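Local atomic coordinates of 3'-5'-exonuclease (Saccharomyces cerevisiae, PDB entry 3E2V), a protein that probably acts as a magnesium-dependent TatD-type nuclease that cuts double-stranded DNA internally and also degrades it from the 3' to the 5' end. Residues A[41-44]-A[45-48]; A[242-245]-A[246-250]; A[314-317]-A[318-321]. All coordinates share one frame; numbering follows the deposited sequence.

Interaction 1 (A[41-44]-A[45-48]); sequences VKLL and ERAA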
loop_
_atom_site.group_PDB
_atom_site.type_symbol
_atom_site.label_atom_id
_atom_site.label_comp_id
_atom_site.label_asym_id
_atom_site.label_seq_id
_atom_site.Cartn_x
_atom_site.Cartn_y
_atom_site.Cartn_z
ATOM N N VAL A 41 11.404 -4.434 15.598
ATOM C CA VAL A 41 11.152 -3.518 16.715
ATOM C C VAL A 41 12.157 -2.350 16.681
ATOM O O VAL A 41 11.753 -1.189 16.767
ATOM C CB VAL A 41 11.045 -4.242 18.092
ATOM C CG1 VAL A 41 11.008 -3.238 19.224
ATOM C CG2 VAL A 41 9.790 -5.105 18.127
ATOM N N LYS A 42 13.442 -2.640 16.474
ATOM C CA LYS A 42 14.445 -1.568 16.302
ATOM C C LYS A 42 14.173 -0.703 15.063
ATOM O O LYS A 42 14.382 0.521 15.081
ATOM C CB LYS A 42 15.873 -2.129 16.259
ATOM C CG LYS A 42 16.382 -2.486 17.644
ATOM C CD LYS A 42 17.700 -3.222 17.556
ATOM C CE LYS A 42 18.102 -3.806 18.903
ATOM N NZ LYS A 42 18.952 -2.861 19.664
ATOM N N LEU A 43 13.686 -1.340 14.006
ATOM C CA LEU A 43 13.246 -0.633 12.829
ATOM C C LEU A 43 12.177 0.402 13.185
ATOM O O LEU A 43 12.210 1.541 12.698
ATOM C CB LEU A 43 12.684 -1.624 11.810
ATOM C CG LEU A 43 12.142 -1.013 10.529
ATOM C CD1 LEU A 43 12.747 -1.680 9.321
ATOM C CD2 LEU A 43 10.624 -1.035 10.523
ATOM N N LEU A 44 11.220 0.001 14.015
ATOM C CA LEU A 44 10.150 0.911 14.408
ATOM C C LEU A 44 10.677 2.023 15.305
ATOM O O LEU A 44 10.213 3.158 15.197
ATOM C CB LEU A 44 8.988 0.136 15.043
ATOM C CG LEU A 44 8.253 -0.810 14.073
ATOM C CD1 LEU A 44 7.377 -1.822 14.818
ATOM C CD2 LEU A 44 7.425 -0.059 13.010
ATOM N N GLU A 45 11.641 1.703 16.158
ATOM C CA GLU A 45 12.324 2.716 16.972
ATOM C C GLU A 45 13.046 3.751 16.103
ATOM O O GLU A 45 12.981 4.961 16.381
ATOM C CB GLU A 45 13.273 2.042 17.978
ATOM C CG GLU A 45 12.509 1.219 19.011
ATOM C CD GLU A 45 13.377 0.360 19.929
ATOM O OE1 GLU A 45 14.600 0.248 19.707
ATOM O OE2 GLU A 45 12.802 -0.201 20.889
ATOM N N ARG A 46 13.718 3.301 15.043
ATOM C CA ARG A 46 14.375 4.217 14.099
ATOM C C ARG A 46 13.346 5.135 13.440
ATOM O O ARG A 46 13.570 6.348 13.312
ATOM C CB ARG A 46 15.159 3.468 13.022
ATOM C CG ARG A 46 16.407 2.791 13.549
ATOM C CD ARG A 46 17.244 2.245 12.432
ATOM N NE ARG A 46 16.710 1.043 11.769
ATOM C CZ ARG A 46 16.856 -0.197 12.231
ATOM N NH1 ARG A 46 17.429 -0.422 13.420
ATOM N NH2 ARG A 46 16.379 -1.217 11.525
ATOM N N ALA A 47 12.219 4.562 13.015
ATOM C CA ALA A 47 11.180 5.363 12.382
ATOM C C ALA A 47 10.619 6.431 13.337
ATOM O O ALA A 47 10.426 7.585 12.952
ATOM C CB ALA A 47 10.062 4.445 11.848
ATOM N N ALA A 48 10.367 6.037 14.587
ATOM C CA ALA A 48 9.811 6.963 15.592
ATOM C C ALA A 48 10.787 8.111 15.856
ATOM O O ALA A 48 10.391 9.280 15.996
ATOM C CB ALA A 48 9.495 6.231 16.878
#
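Arg46 N donates to Lys42 O at 2.9 Å, and Glu45 N to Val41 O, Ala47 N to Leu43 O and Ala48 N to Leu44 O repeat the i to i+4 pattern at near-equal lengths. The Arg46 side chain also packs against this turn. Its chain bends at CD (chi3 -73°), folding the guanidinium back over the backbone, where Lys42 O and Leu43 CA lie under one face; NH2 comes within 3.4 Å of Leu43 CA. The charge is met outside this turn, by salt bridges from NE to Glu358 and from NH2 to Asp39, which pin the flat group at two points. Glu45 leans back along the same turn on another side of the helix, its CG lying 3.4 Å from Val41 O. Its carboxylate crosses the neighbouring side chains, with OE2 at 3.9 Å from Val41 CG1 and OE1 at the same distance from Lys42 CG. Lys42 NZ stays 5.3 Å from Glu45 OE1, too far for a salt bridge. On the buried side Leu43 reaches Phe26 and Leu44 reaches Ser79. This is an amphipathic alpha helix, part of the beta-alpha-beta crossover between parallel strands 14-16 and 52-57 of a TIM barrel.

Interaction 2 (A[242-245]-A[246-250]); sequences YKFH and PDRKL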
loop_
_atom_site.group_PDB
_atom_site.type_symbol
_atom_site.label_atom_id
_atom_site.label_comp_id
_atom_site.label_asym_id
_atom_site.label_seq_id
_atom_site.Cartn_x
_atom_site.Cartn_y
_atom_site.Cartn_z
ATOM N N TYR A 242 -24.402 -1.807 -6.600
ATOM C CA TYR A 242 -23.094 -1.485 -6.024
ATOM C C TYR A 242 -22.703 -0.054 -6.385
ATOM O O TYR A 242 -22.607 0.277 -7.566
ATOM C CB TYR A 242 -22.033 -2.430 -6.571
ATOM C CG TYR A 242 -22.162 -3.838 -6.034
ATOM C CD1 TYR A 242 -21.610 -4.174 -4.802
ATOM C CD2 TYR A 242 -22.856 -4.816 -6.743
ATOM C CE1 TYR A 242 -21.726 -5.451 -4.286
ATOM C CE2 TYR A 242 -22.980 -6.101 -6.238
ATOM C CZ TYR A 242 -22.406 -6.409 -5.009
ATOM O OH TYR A 242 -22.512 -7.678 -4.496
ATOM N N LYS A 243 -22.444 0.772 -5.371
ATOM C CA LYS A 243 -21.926 2.122 -5.600
ATOM C C LYS A 243 -21.081 2.549 -4.414
ATOM O O LYS A 243 -21.509 2.393 -3.275
ATOM C CB LYS A 243 -23.074 3.146 -5.822
ATOM C CG LYS A 243 -22.577 4.521 -6.226
ATOM C CD LYS A 243 -23.718 5.522 -6.381
ATOM C CE LYS A 243 -23.153 6.843 -6.904
ATOM N NZ LYS A 243 -24.198 7.925 -6.933
ATOM N N PHE A 244 -19.901 3.110 -4.669
ATOM C CA PHE A 244 -19.103 3.623 -3.565
ATOM C C PHE A 244 -19.846 4.719 -2.799
ATOM O O PHE A 244 -20.493 5.598 -3.384
ATOM C CB PHE A 244 -17.793 4.226 -4.051
ATOM C CG PHE A 244 -16.813 3.250 -4.651
ATOM C CD1 PHE A 244 -16.705 1.920 -4.224
ATOM C CD2 PHE A 244 -15.922 3.714 -5.602
ATOM C CE1 PHE A 244 -15.743 1.051 -4.801
ATOM C CE2 PHE A 244 -14.959 2.859 -6.169
ATOM C CZ PHE A 244 -14.864 1.529 -5.756
ATOM N N HIS A 245 -19.719 4.675 -1.476
ATOM C CA HIS A 245 -20.173 5.776 -0.648
ATOM C C HIS A 245 -19.552 7.094 -1.126
ATOM O O HIS A 245 -18.385 7.105 -1.520
ATOM C CB HIS A 245 -19.750 5.510 0.796
ATOM C CG HIS A 245 -20.393 6.426 1.789
ATOM N ND1 HIS A 245 -19.918 7.691 2.047
ATOM C CD2 HIS A 245 -21.470 6.257 2.595
ATOM C CE1 HIS A 245 -20.682 8.273 2.956
ATOM N NE2 HIS A 245 -21.629 7.424 3.306
ATOM N N PRO A 246 -20.308 8.211 -1.108
ATOM C CA PRO A 246 -19.743 9.440 -1.656
ATOM C C PRO A 246 -18.520 9.953 -0.891
ATOM O O PRO A 246 -17.771 10.757 -1.443
ATOM C CB PRO A 246 -20.913 10.441 -1.569
ATOM C CG PRO A 246 -21.785 9.908 -0.508
ATOM C CD PRO A 246 -21.696 8.413 -0.636
ATOM N N ASP A 247 -18.321 9.489 0.342
ATOM C CA ASP A 247 -17.138 9.874 1.122
ATOM C C ASP A 247 -16.029 8.814 1.171
ATOM O O ASP A 247 -15.009 9.022 1.825
ATOM C CB ASP A 247 -17.529 10.303 2.538
ATOM C CG ASP A 247 -18.506 11.482 2.552
ATOM O OD1 ASP A 247 -18.350 12.419 1.739
ATOM O OD2 ASP A 247 -19.421 11.471 3.407
ATOM N N ARG A 248 -16.213 7.688 0.489
ATOM C CA ARG A 248 -15.164 6.658 0.485
ATOM C C ARG A 248 -13.918 7.159 -0.246
ATOM O O ARG A 248 -13.994 7.706 -1.360
ATOM C CB ARG A 248 -15.675 5.352 -0.149
ATOM C CG ARG A 248 -14.580 4.430 -0.681
ATOM C CD ARG A 248 -15.161 3.074 -1.032
ATOM N NE ARG A 248 -14.952 2.121 0.054
ATOM C CZ ARG A 248 -15.338 0.851 0.003
ATOM N NH1 ARG A 248 -16.017 0.391 -1.041
ATOM N NH2 ARG A 248 -15.051 0.027 0.999
ATOM N N LYS A 249 -12.770 6.968 0.404
ATOM C CA LYS A 249 -11.498 7.407 -0.171
ATOM C C LYS A 249 -10.847 6.272 -0.947
ATOM O O LYS A 249 -10.932 5.100 -0.552
ATOM C CB LYS A 249 -10.560 7.952 0.917
ATOM C CG LYS A 249 -11.194 9.038 1.818
ATOM C CD LYS A 249 -11.721 10.240 1.048
ATOM C CE LYS A 249 -12.169 11.360 2.000
ATOM N NZ LYS A 249 -13.319 10.986 2.881
ATOM N N LEU A 250 -10.219 6.630 -2.061
ATOM C CA LEU A 250 -9.701 5.684 -3.029
ATOM C C LEU A 250 -8.226 6.017 -3.209
ATOM O O LEU A 250 -7.888 6.969 -3.896
ATOM C CB LEU A 250 -10.451 5.860 -4.360
ATOM C CG LEU A 250 -11.979 5.727 -4.276
ATOM C CD1 LEU A 250 -12.612 6.054 -5.618
ATOM C CD2 LEU A 250 -12.395 4.328 -3.834
HETATM O O HOH W 1 -16.186 7.809 -3.058
#
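His245 O accepts Arg248 N at 3.0 Å, closing a type I beta turn that feeds strand 250-252 of the TIM barrel; His253, a magnesium ligand, lies just past the far end of that strand. Below the turn the packing is tight. Leu250 CD2 sits over one face of the Phe244 ring, 4.2 Å from its centroid. Arg248 lays its CD 3.7 Å from Phe244 CD1, and the guanidinium, turned 80° from the ring plane, brings NH1 within 3.6 Å of the same CD1, which lies at the guanidinium's edge. The polar end of Arg248 is fixed by Tyr197 O and Ser188 OG, while Phe244 is walled in by Leu199 and by Phe217 and Leu214 of helix 207-219. An alanine here would leave Leu250 CD2 and Arg248 CD without the ring they rest on and would probably open a gap against that helix.

The crest, by contrast, is exposed: His245, Pro246 and Asp247 stand out toward solvent. Even so, the imidazole is steadied, because a chi1 of -168° swings it alongside the following residues, with Pro246 CD over one face. A water donates to both His245 O and Arg248 O, bridging the mouth of the turn. At the ring's edge, Asp247 N donates to His245 ND1 at 2.9 Å, tilted 19° from the imidazole plane.

Interaction 3 (A[314-317]-A[318-321]); sequences ASFQ and YLAK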
loop_
_atom_site.group_PDB
_atom_site.type_symbol
_atom_site.label_atom_id
_atom_site.label_comp_id
_atom_site.label_asym_id
_atom_site.label_seq_id
_atom_site.Cartn_x
_atom_site.Cartn_y
_atom_site.Cartn_z
ATOM N N ALA A 314 16.717 10.752 -10.118
ATOM C CA ALA A 314 16.590 12.211 -10.272
ATOM C C ALA A 314 16.263 12.904 -8.947
ATOM O O ALA A 314 16.557 14.085 -8.760
ATOM C CB ALA A 314 15.560 12.548 -11.300
ATOM N N SER A 315 15.672 12.153 -8.018
ATOM C CA SER A 315 15.339 12.640 -6.698
ATOM C C SER A 315 16.562 12.975 -5.827
ATOM O O SER A 315 16.461 13.812 -4.918
ATOM C CB SER A 315 14.516 11.559 -5.996
ATOM O OG SER A 315 15.190 10.316 -6.088
ATOM N N PHE A 316 17.688 12.296 -6.057
ATOM C CA PHE A 316 18.804 12.404 -5.124
ATOM C C PHE A 316 19.321 13.819 -4.981
ATOM O O PHE A 316 19.738 14.205 -3.890
ATOM C CB PHE A 316 19.983 11.481 -5.460
ATOM C CG PHE A 316 20.964 11.370 -4.331
ATOM C CD1 PHE A 316 20.725 10.496 -3.273
ATOM C CD2 PHE A 316 22.113 12.159 -4.295
ATOM C CE1 PHE A 316 21.614 10.410 -2.194
ATOM C CE2 PHE A 316 22.987 12.080 -3.220
ATOM C CZ PHE A 316 22.745 11.194 -2.177
ATOM N N GLN A 317 19.286 14.588 -6.061
ATOM C CA GLN A 317 19.818 15.947 -6.001
ATOM C C GLN A 317 19.256 16.779 -4.844
ATOM O O GLN A 317 19.954 17.620 -4.277
ATOM C CB GLN A 317 19.627 16.653 -7.334
ATOM C CG GLN A 317 18.193 16.852 -7.737
ATOM C CD GLN A 317 18.096 17.356 -9.143
ATOM O OE1 GLN A 317 18.480 18.494 -9.429
ATOM N NE2 GLN A 317 17.597 16.512 -10.047
ATOM N N TYR A 318 17.999 16.524 -4.483
ATOM C CA TYR A 318 17.365 17.238 -3.379
ATOM C C TYR A 318 17.863 16.769 -2.015
ATOM O O TYR A 318 17.987 17.569 -1.083
ATOM C CB TYR A 318 15.854 17.150 -3.518
ATOM C CG TYR A 318 15.412 17.630 -4.872
ATOM C CD1 TYR A 318 15.622 18.960 -5.250
ATOM C CD2 TYR A 318 14.833 16.768 -5.795
ATOM C CE1 TYR A 318 15.239 19.425 -6.497
ATOM C CE2 TYR A 318 14.448 17.223 -7.056
ATOM C CZ TYR A 318 14.646 18.560 -7.395
ATOM O OH TYR A 318 14.266 19.021 -8.638
ATOM N N LEU A 319 18.184 15.485 -1.889
ATOM C CA LEU A 319 18.830 15.002 -0.669
ATOM C C LEU A 319 20.265 15.511 -0.556
ATOM O O LEU A 319 20.725 15.812 0.548
ATOM C CB LEU A 319 18.814 13.478 -0.585
ATOM C CG LEU A 319 17.457 12.779 -0.631
ATOM C CD1 LEU A 319 17.688 11.307 -0.367
ATOM C CD2 LEU A 319 16.446 13.375 0.358
ATOM N N ALA A 320 20.975 15.571 -1.683
ATOM C CA ALA A 320 22.314 16.164 -1.703
ATOM C C ALA A 320 22.265 17.612 -1.197
ATOM O O ALA A 320 23.067 17.996 -0.336
ATOM C CB ALA A 320 22.918 16.079 -3.104
ATOM N N LYS A 321 21.308 18.390 -1.709
ATOM C CA LYS A 321 21.104 19.780 -1.282
ATOM C C LYS A 321 20.890 19.864 0.225
ATOM O O LYS A 321 21.524 20.675 0.905
ATOM C CB LYS A 321 19.927 20.423 -2.037
ATOM C CG LYS A 321 19.517 21.802 -1.520
ATOM C CD LYS A 321 18.265 22.317 -2.212
ATOM C CE LYS A 321 17.881 23.688 -1.665
ATOM N NZ LYS A 321 16.673 24.235 -2.338
#
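The N-terminal end of helix 316-325, in the part of the chain that follows the last barrel strand, is tied together by Gln317 and Tyr318, whose side chains lie side by side and point the same way. Gln317 CG stands almost squarely over the centre of the Tyr318 ring, 3.8 Å from the centroid, in a CH-pi contact. Beyond it the amide continues the stack, its plane only 12° from that of the ring and its CD 4.1 Å from Tyr318 CZ. The unusual first torsion of Gln317 (chi1 63°), with CG wedged between the backbone N and the carbonyl carbon, puts the chain there. The carboxamide is held flat as well: NE2 donates to Ala314 O at 2.9 Å, in the plane of both groups and on a carbonyl lone pair.

The backbone bonds change character along this turn. Tyr318 N reaches Ser315 O at 3.1 Å, an i to i+3 bond of the first turn, whereas Ala320 N meets Phe316 O at 2.9 Å in the i to i+4 pattern. Leu319 N adds a weak bond to that same oxygen, and Lys321 N to Gln317 O carries the helical pattern on. Away from the stack, Phe316 CE2 touches Ala320 CB at 4.0 Å, and Leu319 CB lies over a face of the Phe316 ring.

Tyr330 meets Phe316 edge to face. Tyr318 packs on Val372 of helix 362-373 and on Leu287 of helix 284-291, while Leu319 reaches Gln364 and Lys321 forms a salt bridge with Glu371, both of helix 362-373.

All three contacts are local, and none touches another: the nearest atoms of interactions 1 and 3 are about 15 Å apart, and interaction 2 is about 23 Å from each. Interactions 1 and 2 lie on opposite sides of the chain's centre. Two are helical turns, but interaction 1 belongs to a crossover helix between barrel strands and buries an arginine between acids, whereas interaction 3, farther out, adds to its helical bonds a glutamine side chain laid over a tyrosine ring. Interaction 2 has no helical pattern; its polar crown faces solvent while its aromatic and aliphatic underside joins the interior beside strand 199-204.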